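Local coordinates for protein anaphase-promoting complex subunit cut9 (Schizosaccharomyces pombe, PDB 2XPI) that serves as a TPR-repeat subunit of the anaphase-promoting complex, the E3 ubiquitin ligase that controls progression through mitosis and G1, at residues T52-T57 with W90-L95. Sequence-based numbering, arbitrary orientation.
Sequences TISPMT and WRHDAL
His92 carries the meeting of the N-terminal segment 52-57 with helix 83-96. His92 CB points toward the loop and touches Pro55 CG at 3.9 Å. His92 CG, anti to the backbone N (chi1 -157°), turns one ring face to Pro55 and touches Pro55 CG. His92 ND1 lies 3.6 Å from Pro55 CD. That methylene sits over the ring face, offset toward the rim, in a CH-pi contact. His92 CE1 touches both Pro55 CD and Ser54 OG. Met56 CG approaches His92 CD2 obliquely. At the tip, His92 NE2 and Ser54 OG share a water, at 3.2 and 3.0 Å. Ser54 OG also accepts from Met56 N, forming an ST turn, which helps to orient the hydroxyl. Pro55 CG meets the Arg91 guanidinium edge at NH2, while Arg91 NH1 makes a salt bridge to Asp119. Trp122 packs edge-to-face with His92, which Leu51 of the second subunit also touches. An alanine at His92 would remove the imidazole that Pro55 rests on and the link to the water, and would probably loosen the loop's seat on the helix. The contact joins an N-terminal loop to the first helix of TPR 1, within the TPR 1-7 region that mediates homodimerization.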
# COMPACT_ATOMS: atom_id res chain seq x y z
N THR A 52 15.44 21.50 6.18
CA THR A 52 16.07 22.59 5.42
C THR A 52 15.35 22.94 4.09
O THR A 52 15.38 24.08 3.65
CB THR A 52 17.56 22.30 5.16
OG1 THR A 52 18.32 22.60 6.33
CG2 THR A 52 18.09 23.15 4.02
N ILE A 53 14.72 21.94 3.48
CA ILE A 53 13.98 22.09 2.23
C ILE A 53 12.49 22.33 2.45
O ILE A 53 11.73 22.39 1.50
CB ILE A 53 13.97 20.79 1.41
CG1 ILE A 53 15.34 20.18 1.24
CG2 ILE A 53 13.40 21.02 0.02
CD1 ILE A 53 15.23 18.88 0.47
N SER A 54 12.03 22.38 3.69
CA SER A 54 10.61 22.59 3.88
C SER A 54 10.24 24.00 3.39
O SER A 54 10.95 24.97 3.66
CB SER A 54 10.25 22.39 5.34
OG SER A 54 8.87 22.64 5.54
N PRO A 55 9.14 24.13 2.62
CA PRO A 55 8.61 25.45 2.27
C PRO A 55 8.42 26.31 3.51
O PRO A 55 8.58 27.52 3.44
CB PRO A 55 7.24 25.14 1.66
CG PRO A 55 7.31 23.70 1.24
CD PRO A 55 8.39 23.02 2.00
N MET A 56 8.10 25.68 4.64
CA MET A 56 7.85 26.43 5.87
C MET A 56 9.05 27.21 6.39
O MET A 56 8.95 27.84 7.43
CB MET A 56 7.34 25.50 6.98
CG MET A 56 5.96 24.91 6.72
SD MET A 56 4.71 26.21 6.60
CE MET A 56 4.64 26.70 8.32
N THR A 57 10.18 27.16 5.68
CA THR A 57 11.37 27.95 6.06
C THR A 57 11.16 29.41 5.70
O THR A 57 11.89 30.28 6.16
CB THR A 57 12.68 27.49 5.37
OG1 THR A 57 12.52 27.56 3.95
CG2 THR A 57 13.08 26.06 5.80
N TRP A 90 1.09 25.31 -0.85
CA TRP A 90 -0.09 24.55 -1.24
C TRP A 90 0.24 23.08 -1.47
O TRP A 90 -0.45 22.20 -0.97
CB TRP A 90 -0.71 25.19 -2.49
CG TRP A 90 -1.90 24.50 -3.04
CD1 TRP A 90 -2.66 23.55 -2.43
CD2 TRP A 90 -2.47 24.69 -4.34
NE1 TRP A 90 -3.67 23.14 -3.26
CE2 TRP A 90 -3.58 23.83 -4.44
CE3 TRP A 90 -2.17 25.53 -5.42
CZ2 TRP A 90 -4.38 23.77 -5.58
CZ3 TRP A 90 -2.96 25.47 -6.55
CH2 TRP A 90 -4.05 24.59 -6.62
N ARG A 91 1.29 22.80 -2.23
CA ARG A 91 1.74 21.44 -2.44
C ARG A 91 2.04 20.79 -1.09
O ARG A 91 1.61 19.68 -0.82
CB ARG A 91 2.99 21.43 -3.29
CG ARG A 91 3.71 20.12 -3.29
CD ARG A 91 5.12 20.33 -3.80
NE ARG A 91 5.93 21.12 -2.88
CZ ARG A 91 7.04 21.76 -3.22
NH1 ARG A 91 7.46 21.68 -4.46
NH2 ARG A 91 7.72 22.46 -2.31
N HIS A 92 2.74 21.51 -0.23
CA HIS A 92 3.13 20.95 1.05
C HIS A 92 1.93 20.49 1.88
O HIS A 92 1.93 19.41 2.48
CB HIS A 92 3.92 21.96 1.85
CG HIS A 92 4.81 21.35 2.87
ND1 HIS A 92 5.86 20.51 2.54
CD2 HIS A 92 4.84 21.46 4.22
CE1 HIS A 92 6.48 20.13 3.64
NE2 HIS A 92 5.88 20.70 4.67
N ASP A 93 0.91 21.33 1.92
CA ASP A 93 -0.23 21.03 2.75
C ASP A 93 -1.03 19.89 2.13
O ASP A 93 -1.56 19.04 2.84
CB ASP A 93 -1.09 22.27 2.96
CG ASP A 93 -2.29 21.99 3.80
OD1 ASP A 93 -3.41 22.02 3.26
OD2 ASP A 93 -2.13 21.72 5.01
N ALA A 94 -1.09 19.84 0.81
CA ALA A 94 -1.76 18.72 0.14
C ALA A 94 -1.16 17.37 0.58
O ALA A 94 -1.88 16.48 0.99
CB ALA A 94 -1.70 18.87 -1.39
N LEU A 95 0.16 17.26 0.46
CA LEU A 95 0.93 16.13 0.91
C LEU A 95 0.49 15.76 2.32
O LEU A 95 0.01 14.66 2.59
CB LEU A 95 2.39 16.56 0.97
CG LEU A 95 3.47 15.73 0.30
CD1 LEU A 95 4.85 16.27 0.73
CD2 LEU A 95 3.30 14.28 0.66
O HOH W 1 6.87 21.52 7.55